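PDB 1FR3: Molybdate/tungstate binding protein from Sporomusa ovata, which binds molybdate and tungstate oxyanions in a six-subunit assembly and probably serves in molybdate homeostasis. Local coordinates for residues N7-T12 against T32-A37; K14-G19 against A23-D28. All coordinates share one frame; numbering follows the deposited sequence.

Contact 1: N7-T12 against T32-A37; sequences NKLEAT and TELVAA
Inside the OB-type barrel of the TOBE domain, L9 and A11 of strand 7-18 meet L34 of strand 32-39 across the apolar interior. The two strands are not neighbours in the sheet, because strand 22-29 runs between them, and side chains alone make the contact. Even at the nearest backbone positions, A11 and L34, the CA atoms stand 8.6 Å apart, and only about 100 Å² is buried.

A single methyl does the work on the L34 side. L34 CD1 meets L9 CD1 at 3.9 Å, a methyl-to-methyl touch at the ends of two side chains that approach at a slant. Both leucines have CG set beside the backbone N and opposite the carbonyl carbon (chi1 -55° in each), which carries the branched ends into the space between the strands.

Both leucines also lie on Y29, and L34 reaches A56 of strand 53-58, so several strands share this core. A second subunit adds to these surroundings: L34 of that subunit packs on L9, and its V35 N bonds to OD1 of N7, while V35 N of the described chain bonds in turn to N7 OD1 of that subunit. The hydrophobic core thus runs on into the subunit interface. A11 adds a looser contact beside the leucine pair, its CB resting 4.5 Å from L34 CD1.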
# COMPACT_ATOMS: atom_id res chain seq x y z
N ASN A 7 -2.39 12.78 -3.90
CA ASN A 7 -1.13 13.52 -3.86
C ASN A 7 -0.42 13.53 -5.19
O ASN A 7 0.02 12.46 -5.64
CB ASN A 7 -0.25 12.91 -2.76
CG ASN A 7 -0.99 13.01 -1.43
OD1 ASN A 7 -1.08 14.11 -0.88
ND2 ASN A 7 -1.54 11.91 -0.96
N LYS A 8 -0.27 14.69 -5.80
CA LYS A 8 0.44 14.86 -7.05
C LYS A 8 1.62 15.82 -6.82
O LYS A 8 1.40 16.94 -6.34
CB LYS A 8 -0.44 15.45 -8.16
CG LYS A 8 -1.44 14.52 -8.80
CD LYS A 8 -2.76 14.42 -8.04
CE LYS A 8 -3.84 13.86 -8.96
NZ LYS A 8 -5.14 13.71 -8.24
N LEU A 9 2.82 15.37 -7.15
CA LEU A 9 4.00 16.23 -7.02
C LEU A 9 4.68 16.36 -8.38
O LEU A 9 5.15 15.34 -8.91
CB LEU A 9 4.98 15.69 -5.98
CG LEU A 9 4.42 15.42 -4.58
CD1 LEU A 9 5.43 14.62 -3.77
CD2 LEU A 9 4.10 16.72 -3.86
N GLU A 10 4.73 17.56 -8.93
CA GLU A 10 5.38 17.77 -10.23
C GLU A 10 6.89 17.78 -10.04
O GLU A 10 7.44 18.74 -9.49
CB GLU A 10 4.87 19.05 -10.89
CG GLU A 10 3.37 18.99 -11.16
CD GLU A 10 2.85 20.22 -11.87
OE1 GLU A 10 3.63 21.17 -12.10
OE2 GLU A 10 1.65 20.26 -12.20
N ALA A 11 7.55 16.72 -10.47
CA ALA A 11 8.98 16.55 -10.24
C ALA A 11 9.79 16.30 -11.49
O ALA A 11 9.27 16.28 -12.61
CB ALA A 11 9.13 15.35 -9.30
N THR A 12 11.10 16.16 -11.30
CA THR A 12 12.01 15.92 -12.42
C THR A 12 12.84 14.67 -12.13
O THR A 12 13.33 14.50 -11.02
CB THR A 12 12.93 17.12 -12.69
OG1 THR A 12 12.14 18.27 -13.02
CG2 THR A 12 13.88 16.86 -13.84
N THR A 32 13.78 18.64 -2.86
CA THR A 32 13.71 17.44 -2.04
C THR A 32 13.87 16.22 -2.94
O THR A 32 13.30 16.19 -4.03
CB THR A 32 12.36 17.32 -1.30
OG1 THR A 32 12.22 18.35 -0.32
CG2 THR A 32 12.25 15.99 -0.56
N GLU A 33 14.65 15.24 -2.48
CA GLU A 33 14.82 14.02 -3.27
C GLU A 33 13.66 13.07 -2.99
O GLU A 33 13.31 12.83 -1.83
CB GLU A 33 16.14 13.33 -2.93
CG GLU A 33 16.37 12.11 -3.82
CD GLU A 33 17.81 11.63 -3.75
OE1 GLU A 33 18.64 12.27 -4.41
OE2 GLU A 33 18.05 10.63 -3.05
N LEU A 34 13.07 12.55 -4.06
CA LEU A 34 11.99 11.58 -3.95
C LEU A 34 12.50 10.26 -4.55
O LEU A 34 13.36 10.30 -5.44
CB LEU A 34 10.73 12.00 -4.69
CG LEU A 34 10.11 13.36 -4.34
CD1 LEU A 34 8.88 13.61 -5.20
CD2 LEU A 34 9.76 13.41 -2.86
N VAL A 35 12.00 9.15 -4.06
CA VAL A 35 12.40 7.84 -4.58
C VAL A 35 11.15 6.98 -4.78
O VAL A 35 10.41 6.74 -3.83
CB VAL A 35 13.40 7.10 -3.67
CG1 VAL A 35 13.76 5.73 -4.26
CG2 VAL A 35 14.66 7.94 -3.48
N ALA A 36 10.94 6.58 -6.03
CA ALA A 36 9.82 5.69 -6.34
C ALA A 36 10.39 4.34 -6.79
O ALA A 36 11.40 4.29 -7.50
CB ALA A 36 8.95 6.28 -7.44
N ALA A 37 9.75 3.26 -6.37
CA ALA A 37 10.13 1.92 -6.81
C ALA A 37 8.97 1.38 -7.65
O ALA A 37 7.89 1.12 -7.11
CB ALA A 37 10.46 1.01 -5.64

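Contact 2: K14-G19 against A23-D28; sequences KEIVKG and AKIVMD
Two amide N-H groups converge on one carbonyl where K14 and E15 face V26: V26 O accepts K14 N at 2.7 Å and, less closely, E15 N at 3.3 Å. This is a classic beta bulge. The E15 donor stands 25° off the carbonyl plane, the K14 donor 15°. V26 N returns a bond to E15 O, and farther along V17 and K24 form a hydrogen-bonded pair, with K24 N to V17 O at 2.8 Å and both donors in the carbonyl planes. The strands run antiparallel as the arms of a beta hairpin.

At the bulge end the K14 chain, bent at chi3 (-68°), passes aslant over V26 and D28, its CE 3.7 Å from V26 CG1 and its CD 3.9 Å from D28 CB. K14 NZ makes a salt bridge with E33 and, through a water 2.8 Å from K14 NZ, reaches D28 OD2. Cut back to an alanine here, the side chain could no longer reach E33, whose carboxylate is likely to lose its cationic mate, and V26 and D28 would probably be less well covered.

Beyond the bulge, V17 and K24 lie side by side, V17 CG2 against K24 CE at 3.7 Å, and K24 NZ continues to a salt bridge with D41 of the fourth subunit. On the other face I16 CG2 meets I25 CD1 at 4.0 Å, with L48 touching both isoleucines. The face of I16 and I25 therefore packs against apolar neighbours, while K14 and K24 combine aliphatic packing with charge pairing, K14 within the chain and K24 between subunits.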
# COMPACT_ATOMS: atom_id res chain seq x y z
N LYS A 14 15.96 12.47 -11.91
CA LYS A 14 17.40 12.70 -11.80
C LYS A 14 18.17 11.47 -12.28
O LYS A 14 19.09 11.57 -13.10
CB LYS A 14 17.83 13.02 -10.37
CG LYS A 14 17.26 14.30 -9.79
CD LYS A 14 18.02 14.77 -8.56
CE LYS A 14 17.83 13.83 -7.37
NZ LYS A 14 18.52 14.36 -6.15
N GLU A 15 17.80 10.30 -11.76
CA GLU A 15 18.49 9.06 -12.10
C GLU A 15 17.55 7.87 -12.07
O GLU A 15 16.53 7.88 -11.39
CB GLU A 15 19.66 8.84 -11.13
CG GLU A 15 20.77 9.86 -11.33
CD GLU A 15 21.98 9.74 -10.45
OE1 GLU A 15 22.55 8.63 -10.33
OE2 GLU A 15 22.41 10.76 -9.85
N ILE A 16 17.90 6.84 -12.84
CA ILE A 16 17.13 5.61 -12.89
C ILE A 16 18.07 4.41 -12.74
O ILE A 16 19.04 4.33 -13.49
CB ILE A 16 16.35 5.44 -14.21
CG1 ILE A 16 15.34 6.58 -14.35
CG2 ILE A 16 15.65 4.09 -14.23
CD1 ILE A 16 14.61 6.61 -15.68
N VAL A 17 17.76 3.53 -11.79
CA VAL A 17 18.55 2.31 -11.62
C VAL A 17 17.62 1.13 -11.93
O VAL A 17 16.58 0.99 -11.28
CB VAL A 17 19.16 2.17 -10.22
CG1 VAL A 17 19.92 0.86 -10.06
CG2 VAL A 17 20.12 3.34 -9.94
N LYS A 18 17.96 0.34 -12.93
CA LYS A 18 17.13 -0.77 -13.36
C LYS A 18 17.57 -2.12 -12.83
O LYS A 18 18.72 -2.52 -13.03
CB LYS A 18 17.17 -0.82 -14.90
CG LYS A 18 16.64 0.42 -15.59
CD LYS A 18 16.70 0.26 -17.10
CE LYS A 18 16.23 1.53 -17.81
NZ LYS A 18 16.17 1.35 -19.29
N GLY A 19 16.66 -2.84 -12.18
CA GLY A 19 16.95 -4.18 -11.67
C GLY A 19 16.30 -5.17 -12.64
O GLY A 19 15.95 -4.78 -13.74
N ALA A 23 12.59 -0.98 -10.65
CA ALA A 23 13.45 0.13 -11.02
C ALA A 23 13.33 1.23 -9.97
O ALA A 23 12.23 1.47 -9.46
CB ALA A 23 13.07 0.69 -12.38
N LYS A 24 14.46 1.83 -9.61
CA LYS A 24 14.46 2.94 -8.66
C LYS A 24 14.43 4.23 -9.47
O LYS A 24 15.30 4.45 -10.31
CB LYS A 24 15.72 2.91 -7.78
CG LYS A 24 15.84 4.14 -6.89
CD LYS A 24 17.06 4.12 -6.00
CE LYS A 24 18.38 4.13 -6.75
NZ LYS A 24 19.54 4.38 -5.84
N ILE A 25 13.43 5.09 -9.22
CA ILE A 25 13.32 6.35 -9.93
C ILE A 25 13.63 7.46 -8.91
O ILE A 25 12.86 7.61 -7.96
CB ILE A 25 11.93 6.60 -10.53
CG1 ILE A 25 11.38 5.37 -11.26
CG2 ILE A 25 11.94 7.80 -11.46
CD1 ILE A 25 12.21 4.82 -12.38
N VAL A 26 14.77 8.10 -9.08
CA VAL A 26 15.18 9.16 -8.17
C VAL A 26 14.76 10.50 -8.78
O VAL A 26 15.11 10.78 -9.93
CB VAL A 26 16.70 9.18 -7.92
CG1 VAL A 26 17.03 10.21 -6.84
CG2 VAL A 26 17.20 7.81 -7.49
N MET A 27 13.97 11.27 -8.05
CA MET A 27 13.46 12.52 -8.58
C MET A 27 13.77 13.70 -7.67
O MET A 27 14.07 13.54 -6.48
CB MET A 27 11.93 12.40 -8.71
CG MET A 27 11.49 11.37 -9.73
SD MET A 27 9.73 10.96 -9.59
CE MET A 27 9.76 9.87 -8.17
N ASP A 28 13.70 14.89 -8.24
CA ASP A 28 13.84 16.11 -7.46
C ASP A 28 12.48 16.81 -7.43
O ASP A 28 11.85 16.96 -8.48
CB ASP A 28 14.87 17.09 -8.04
CG ASP A 28 14.93 18.36 -7.19
OD1 ASP A 28 14.38 19.38 -7.63
OD2 ASP A 28 15.52 18.32 -6.10
O HOH W 1 16.84 16.29 -4.99

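How the contacts relate
The centres of the two contacts lie about 11 Å apart in one antiparallel sheet, and both draw on strand 7-18: contact 1 on its first half, contact 2 on its second. Along the chain, 14-19 and 23-28 fall between 7-12 and 32-37, so the whole hairpin of contact 2 is formed from the chain that links the two halves of contact 1. Strand 22-29 lies between the other two in the sheet and is bonded to both. The contacts touch directly, for instance through the probable hydrogen bond of I25 N with A36 O, at 2.8 Å. Hairpin pairing and core packing thus belong to one compact TOBE domain, from which the tungstate-binding hexamer is built.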